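Local coordinates for protein diguanylate cyclase TpbB (Pseudomonas aeruginosa, PDB 4IOB) that condenses two GTP molecules into the second messenger cyclic-di-GMP through its cytoplasmic GGDEF domain, so tuning biofilm formation, at residues Leu14-Leu18 with Asp131-Leu137; Ala96-Ile100 with Arg152-Arg156. Numbering follows the deposited sequence.

Contact 1: Leu14-Leu18 with Asp131-Leu137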
ATOM      1  N   LEU A  14      13.044   0.398  -5.541  1.00 42.44           N
ATOM      2  CA  LEU A  14      12.398  -0.505  -6.486  1.00 41.95           C
ATOM      3  C   LEU A  14      13.362  -0.944  -7.584  1.00 43.08           C
ATOM      4  O   LEU A  14      13.513  -2.136  -7.848  1.00 45.33           O
ATOM      5  CB  LEU A  14      11.164   0.159  -7.100  1.00 41.46           C
ATOM      6  CG  LEU A  14      10.321  -0.698  -8.047  1.00 40.01           C
ATOM      7  CD1 LEU A  14       9.864  -1.974  -7.356  1.00 40.26           C
ATOM      8  CD2 LEU A  14       9.130   0.091  -8.567  1.00 39.48           C
ATOM      9  N   SER A  15      14.012   0.026  -8.219  1.00 43.67           N
ATOM     10  CA  SER A  15      14.961  -0.262  -9.288  1.00 43.87           C
ATOM     11  C   SER A  15      15.998  -1.289  -8.847  1.00 44.25           C
ATOM     12  O   SER A  15      16.220  -2.292  -9.523  1.00 45.76           O
ATOM     13  CB  SER A  15      15.660   1.021  -9.741  1.00 45.25           C
ATOM     14  OG  SER A  15      14.720   1.988 -10.174  1.00 51.87           O
ATOM     15  N   ARG A  16      16.628  -1.028  -7.706  1.00 43.12           N
ATOM     16  CA  ARG A  16      17.666  -1.904  -7.178  1.00 42.87           C
ATOM     17  C   ARG A  16      17.113  -3.249  -6.715  1.00 44.61           C
ATOM     18  O   ARG A  16      17.741  -4.288  -6.916  1.00 46.88           O
ATOM     19  CB  ARG A  16      18.414  -1.203  -6.042  1.00 41.33           C
ATOM     20  CG  ARG A  16      19.604  -0.382  -6.513  1.00 40.27           C
ATOM     21  CD  ARG A  16      19.497   1.068  -6.068  1.00 39.32           C
ATOM     22  NE  ARG A  16      18.948   1.200  -4.722  1.00 39.79           N
ATOM     23  CZ  ARG A  16      18.580   2.356  -4.180  1.00 38.44           C
ATOM     24  NH1 ARG A  16      18.704   3.483  -4.871  1.00 36.54           N
ATOM     25  NH2 ARG A  16      18.088   2.387  -2.950  1.00 37.46           N
ATOM     26  N   ALA A  17      15.937  -3.225  -6.097  1.00 44.68           N
ATOM     27  CA  ALA A  17      15.280  -4.455  -5.670  1.00 43.13           C
ATOM     28  C   ALA A  17      14.924  -5.305  -6.884  1.00 43.33           C
ATOM     29  O   ALA A  17      14.984  -6.534  -6.836  1.00 41.71           O
ATOM     30  CB  ALA A  17      14.036  -4.140  -4.855  1.00 41.63           C
ATOM     31  N   LEU A  18      14.555  -4.638  -7.973  1.00 44.45           N
ATOM     32  CA  LEU A  18      14.192  -5.322  -9.206  1.00 47.43           C
ATOM     33  C   LEU A  18      15.412  -6.027  -9.794  1.00 51.55           C
ATOM     34  O   LEU A  18      15.325  -7.170 -10.243  1.00 53.41           O
ATOM     35  CB  LEU A  18      13.606  -4.330 -10.212  1.00 46.66           C
ATOM     36  CG  LEU A  18      12.637  -4.895 -11.253  1.00 47.93           C
ATOM     37  CD1 LEU A  18      11.473  -5.602 -10.576  1.00 47.42           C
ATOM     38  CD2 LEU A  18      12.133  -3.793 -12.171  1.00 49.49           C
ATOM     39  N   ASP A 131       7.981  -6.141 -15.884  1.00 58.07           N
ATOM     40  CA  ASP A 131       9.414  -6.399 -15.800  1.00 61.34           C
ATOM     41  C   ASP A 131      10.207  -5.177 -15.339  1.00 59.34           C
ATOM     42  O   ASP A 131      11.390  -5.285 -15.018  1.00 60.17           O
ATOM     43  CB  ASP A 131       9.943  -6.897 -17.150  1.00 65.03           C
ATOM     44  CG  ASP A 131       9.318  -6.169 -18.327  1.00 69.77           C
ATOM     45  OD1 ASP A 131       8.270  -5.516 -18.136  1.00 72.93           O
ATOM     46  OD2 ASP A 131       9.874  -6.252 -19.442  1.00 71.60           O
ATOM     47  N   THR A 132       9.554  -4.018 -15.304  1.00 57.86           N
ATOM     48  CA  THR A 132      10.230  -2.782 -14.918  1.00 55.56           C
ATOM     49  C   THR A 132       9.456  -1.993 -13.864  1.00 54.51           C
ATOM     50  O   THR A 132       8.259  -2.207 -13.675  1.00 56.80           O
ATOM     51  CB  THR A 132      10.489  -1.875 -16.136  1.00 55.41           C
ATOM     52  OG1 THR A 132       9.242  -1.518 -16.745  1.00 57.46           O
ATOM     53  CG2 THR A 132      11.362  -2.590 -17.156  1.00 56.57           C
ATOM     54  N   PRO A 133      10.148  -1.073 -13.173  1.00 51.77           N
ATOM     55  CA  PRO A 133       9.578  -0.248 -12.110  1.00 49.24           C
ATOM     56  C   PRO A 133       8.321   0.492 -12.559  1.00 48.84           C
ATOM     57  O   PRO A 133       7.266   0.351 -11.941  1.00 49.03           O
ATOM     58  CB  PRO A 133      10.694   0.754 -11.808  1.00 49.42           C
ATOM     59  CG  PRO A 133      11.946   0.049 -12.202  1.00 49.51           C
ATOM     60  CD  PRO A 133      11.576  -0.781 -13.396  1.00 50.45           C
ATOM     61  N   ALA A 134       8.442   1.275 -13.626  1.00 47.65           N
ATOM     62  CA  ALA A 134       7.321   2.055 -14.137  1.00 47.13           C
ATOM     63  C   ALA A 134       6.059   1.207 -14.278  1.00 45.91           C
ATOM     64  O   ALA A 134       5.050   1.465 -13.620  1.00 46.80           O
ATOM     65  CB  ALA A 134       7.683   2.694 -15.469  1.00 46.27           C
ATOM     66  N   ALA A 135       6.124   0.195 -15.136  1.00 43.58           N
ATOM     67  CA  ALA A 135       4.976  -0.666 -15.400  1.00 44.48           C
ATOM     68  C   ALA A 135       4.454  -1.327 -14.129  1.00 45.00           C
ATOM     69  O   ALA A 135       3.246  -1.390 -13.904  1.00 44.75           O
ATOM     70  CB  ALA A 135       5.332  -1.718 -16.439  1.00 44.48           C
ATOM     71  N   LEU A 136       5.372  -1.819 -13.303  1.00 45.66           N
ATOM     72  CA  LEU A 136       5.001  -2.490 -12.062  1.00 45.38           C
ATOM     73  C   LEU A 136       4.228  -1.545 -11.148  1.00 45.09           C
ATOM     74  O   LEU A 136       3.326  -1.965 -10.424  1.00 45.71           O
ATOM     75  CB  LEU A 136       6.245  -3.022 -11.350  1.00 44.81           C
ATOM     76  CG  LEU A 136       6.013  -4.122 -10.312  1.00 46.17           C
ATOM     77  CD1 LEU A 136       5.302  -5.310 -10.943  1.00 44.40           C
ATOM     78  CD2 LEU A 136       7.332  -4.552  -9.689  1.00 46.92           C
ATOM     79  N   LEU A 137       4.586  -0.266 -11.189  1.00 45.05           N
ATOM     80  CA  LEU A 137       3.884   0.751 -10.418  1.00 44.39           C
ATOM     81  C   LEU A 137       2.524   1.038 -11.045  1.00 44.86           C
ATOM     82  O   LEU A 137       1.512   1.124 -10.349  1.00 43.13           O
ATOM     83  CB  LEU A 137       4.711   2.035 -10.346  1.00 44.17           C
ATOM     84  CG  LEU A 137       6.093   1.922  -9.699  1.00 44.59           C
ATOM     85  CD1 LEU A 137       6.882   3.209  -9.880  1.00 44.45           C
ATOM     86  CD2 LEU A 137       5.972   1.565  -8.225  1.00 44.63           C
TER

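Contact 2: Ala96-Ile100 with Arg152-Arg156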
ATOM      1  N   ALA A  96      -1.062  -8.486   2.406  1.00 39.18           N
ATOM      2  CA  ALA A  96      -2.162  -7.575   2.115  1.00 39.92           C
ATOM      3  C   ALA A  96      -3.366  -7.885   2.997  1.00 40.74           C
ATOM      4  O   ALA A  96      -3.992  -6.981   3.550  1.00 41.11           O
ATOM      5  CB  ALA A  96      -2.543  -7.655   0.646  1.00 40.67           C
ATOM      6  N   ASP A  97      -3.687  -9.170   3.124  1.00 40.51           N
ATOM      7  CA  ASP A  97      -4.772  -9.602   3.994  1.00 39.79           C
ATOM      8  C   ASP A  97      -4.553  -9.078   5.408  1.00 39.41           C
ATOM      9  O   ASP A  97      -5.482  -8.599   6.057  1.00 39.28           O
ATOM     10  CB  ASP A  97      -4.870 -11.128   4.016  1.00 40.06           C
ATOM     11  CG  ASP A  97      -5.293 -11.706   2.682  1.00 40.87           C
ATOM     12  OD1 ASP A  97      -5.648 -10.923   1.776  1.00 41.01           O
ATOM     13  OD2 ASP A  97      -5.272 -12.947   2.538  1.00 40.93           O
ATOM     14  N   ASN A  98      -3.313  -9.174   5.878  1.00 39.15           N
ATOM     15  CA  ASN A  98      -2.959  -8.718   7.216  1.00 37.89           C
ATOM     16  C   ASN A  98      -3.097  -7.206   7.367  1.00 36.62           C
ATOM     17  O   ASN A  98      -3.561  -6.716   8.398  1.00 36.39           O
ATOM     18  CB  ASN A  98      -1.536  -9.155   7.570  1.00 38.52           C
ATOM     19  CG  ASN A  98      -1.360 -10.660   7.520  1.00 38.89           C
ATOM     20  OD1 ASN A  98      -2.329 -11.407   7.382  1.00 39.67           O
ATOM     21  ND2 ASN A  98      -0.116 -11.114   7.631  1.00 39.29           N
ATOM     22  N   ILE A  99      -2.691  -6.473   6.337  1.00 34.92           N
ATOM     23  CA  ILE A  99      -2.784  -5.019   6.349  1.00 33.72           C
ATOM     24  C   ILE A  99      -4.238  -4.565   6.432  1.00 35.43           C
ATOM     25  O   ILE A  99      -4.569  -3.643   7.179  1.00 36.55           O
ATOM     26  CB  ILE A  99      -2.132  -4.399   5.099  1.00 32.27           C
ATOM     27  CG1 ILE A  99      -0.629  -4.682   5.088  1.00 31.37           C
ATOM     28  CG2 ILE A  99      -2.392  -2.902   5.050  1.00 32.99           C
ATOM     29  CD1 ILE A  99       0.101  -4.058   3.918  1.00 30.10           C
ATOM     30  N   ILE A 100      -5.103  -5.217   5.663  1.00 34.81           N
ATOM     31  CA  ILE A 100      -6.521  -4.884   5.651  1.00 34.25           C
ATOM     32  C   ILE A 100      -7.200  -5.304   6.951  1.00 35.15           C
ATOM     33  O   ILE A 100      -8.191  -4.705   7.366  1.00 36.39           O
ATOM     34  CB  ILE A 100      -7.247  -5.546   4.465  1.00 33.85           C
ATOM     35  CG1 ILE A 100      -6.700  -5.009   3.140  1.00 33.31           C
ATOM     36  CG2 ILE A 100      -8.747  -5.312   4.557  1.00 33.51           C
ATOM     37  CD1 ILE A 100      -7.346  -5.626   1.919  1.00 33.94           C
ATOM     38  N   ARG A 152     -14.437  -1.911  -1.894  1.00 63.15           N
ATOM     39  CA  ARG A 152     -13.461  -1.184  -1.092  1.00 62.89           C
ATOM     40  C   ARG A 152     -13.160  -1.916   0.210  1.00 61.06           C
ATOM     41  O   ARG A 152     -14.017  -2.610   0.757  1.00 63.72           O
ATOM     42  CB  ARG A 152     -13.928   0.251  -0.843  1.00 64.32           C
ATOM     43  N   GLY A 153     -11.935  -1.760   0.696  1.00 57.45           N
ATOM     44  CA  GLY A 153     -11.461  -2.545   1.827  1.00 54.02           C
ATOM     45  C   GLY A 153     -11.038  -3.913   1.332  1.00 52.97           C
ATOM     46  O   GLY A 153     -11.011  -4.882   2.089  1.00 53.49           O
ATOM     47  N   SER A 154     -10.709  -3.983   0.046  1.00 50.62           N
ATOM     48  CA  SER A 154     -10.308  -5.233  -0.581  1.00 48.65           C
ATOM     49  C   SER A 154      -8.955  -5.097  -1.266  1.00 47.52           C
ATOM     50  O   SER A 154      -8.514  -3.993  -1.586  1.00 47.02           O
ATOM     51  CB  SER A 154     -11.359  -5.676  -1.601  1.00 50.24           C
ATOM     52  OG  SER A 154     -11.458  -4.748  -2.668  1.00 47.98           O
ATOM     53  N   ARG A 155      -8.301  -6.231  -1.483  1.00 47.38           N
ATOM     54  CA  ARG A 155      -7.048  -6.276  -2.221  1.00 46.78           C
ATOM     55  C   ARG A 155      -7.309  -6.868  -3.599  1.00 45.99           C
ATOM     56  O   ARG A 155      -8.239  -7.654  -3.777  1.00 45.79           O
ATOM     57  CB  ARG A 155      -6.028  -7.130  -1.475  1.00 45.37           C
ATOM     58  CG  ARG A 155      -6.637  -8.381  -0.871  1.00 45.30           C
ATOM     59  CD  ARG A 155      -5.660  -9.540  -0.875  1.00 45.38           C
ATOM     60  NE  ARG A 155      -6.355 -10.808  -0.682  1.00 44.62           N
ATOM     61  CZ  ARG A 155      -7.138 -11.371  -1.596  1.00 43.86           C
ATOM     62  NH1 ARG A 155      -7.330 -10.775  -2.764  1.00 41.37           N
ATOM     63  NH2 ARG A 155      -7.732 -12.528  -1.339  1.00 44.61           N
ATOM     64  N   ARG A 156      -6.485  -6.496  -4.571  1.00 46.15           N
ATOM     65  CA  ARG A 156      -6.708  -6.910  -5.950  1.00 49.24           C
ATOM     66  C   ARG A 156      -5.399  -7.098  -6.707  1.00 48.16           C
ATOM     67  O   ARG A 156      -4.556  -6.201  -6.740  1.00 50.16           O
ATOM     68  CB  ARG A 156      -7.593  -5.883  -6.662  1.00 50.93           C
ATOM     69  CG  ARG A 156      -7.535  -5.923  -8.181  1.00 52.68           C
ATOM     70  CD  ARG A 156      -8.425  -7.009  -8.762  1.00 54.51           C
ATOM     71  NE  ARG A 156      -8.765  -6.724 -10.153  1.00 58.20           N
ATOM     72  CZ  ARG A 156      -7.918  -6.855 -11.170  1.00 61.63           C
ATOM     73  NH1 ARG A 156      -6.676  -7.265 -10.952  1.00 64.23           N
ATOM     74  NH2 ARG A 156      -8.311  -6.572 -12.405  1.00 61.49           N
TER

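Contact 1: Leu14-Leu18 with Asp131-Leu137
The short axes of 14-18 and 133-137 run at 105° to each other and come no closer than 10.8 Å, a wide separation that leucine side chains have to bridge. The backbones are nearest where the second helix begins, S15 lying opposite P133 with CA atoms 6.1 Å apart. T132 is the N-cap residue, though its side chain makes no capping bond, and P133 occupies the first turn, where the lack of an amide hydrogen costs nothing.

No hydrogen bond crosses the interface; the contact is apolar. L14 and L18, one turn apart, both direct their CA-to-CB bonds toward the other segment and both reach the proline: L14 CD2 is 3.7 Å from P133 CB, and L18 CD2 is 3.3 Å from P133 CD. L18 CD2 also reaches D131 O at 3.3 Å, so it covers the turn leading into the helix. L14 CD2 meets L137 CD2 at 3.5 Å, while L14 CD1 lies 4.3 Å from L136 CD2. S15 stays at the margin, its OG hydrogen-bonded to E11 O.

Beneath this pair lies the central sheet of the GGDEF domain. On strand 27-35, L14 packs on V30, L18 on L28 and L136 on both; L18 and L136 also touch Y126 of strand 119-126, so helices 7-23 and 133-150 share one sheet face.

Contact 2: Ala96-Ile100 with Arg152-Arg156
A helix-to-edge-strand contact, part apolar and part ionic, joins helix 89-102 to the start of strand 155-157 at one border of the central sheet in the GGDEF fold. It illustrates how a helix lying over a sheet can also contact its outermost strand. The CA-to-CB bond of I100 points toward segment 152-156, and the side chain packs against its backbone: I100 CG2 is 3.4 Å from G153 O, and I100 CD1 is 3.6 Å from R155 N. G153 has a positive phi of 80°, readily adopted by glycine, and its N is hydrogen-bonded to T120 OG1. The CA-to-CB bond of S154 points away from helix 89-102; its side chain touches A147 of helix 133-150 and its OG is hydrogen-bonded to A151 O. One turn before I100, A96 leaves room for the aliphatic part of R155, its CB 3.9 Å from R155 CD. At the margin, R155 NE donates a salt-bridging hydrogen bond to D97 OD1 at 2.6 Å, the carboxylate oxygen lying near the guanidinium plane.

Overall arrangement
Within a single GGDEF domain, contact 1 and contact 2 lie 22 Å apart between centres, with nearest atoms about 10 Å apart and no direct touch. Their segments alternate along the chain: 14-18, 96-100, 131-137, 152-156. Helix 133-150 leads almost directly into strand 155-157, linking the second halves of both contacts. Both also use the same five-stranded sheet: strands 27-35 and 119-126 support helices 7-23 and 133-150 at contact 1 and helix 89-102 at contact 2. The general principle is that residues distant in sequence close a compact α/β domain by packing helices around one sheet, the scaffold that also carries the magnesium-binding residues S35 and D77.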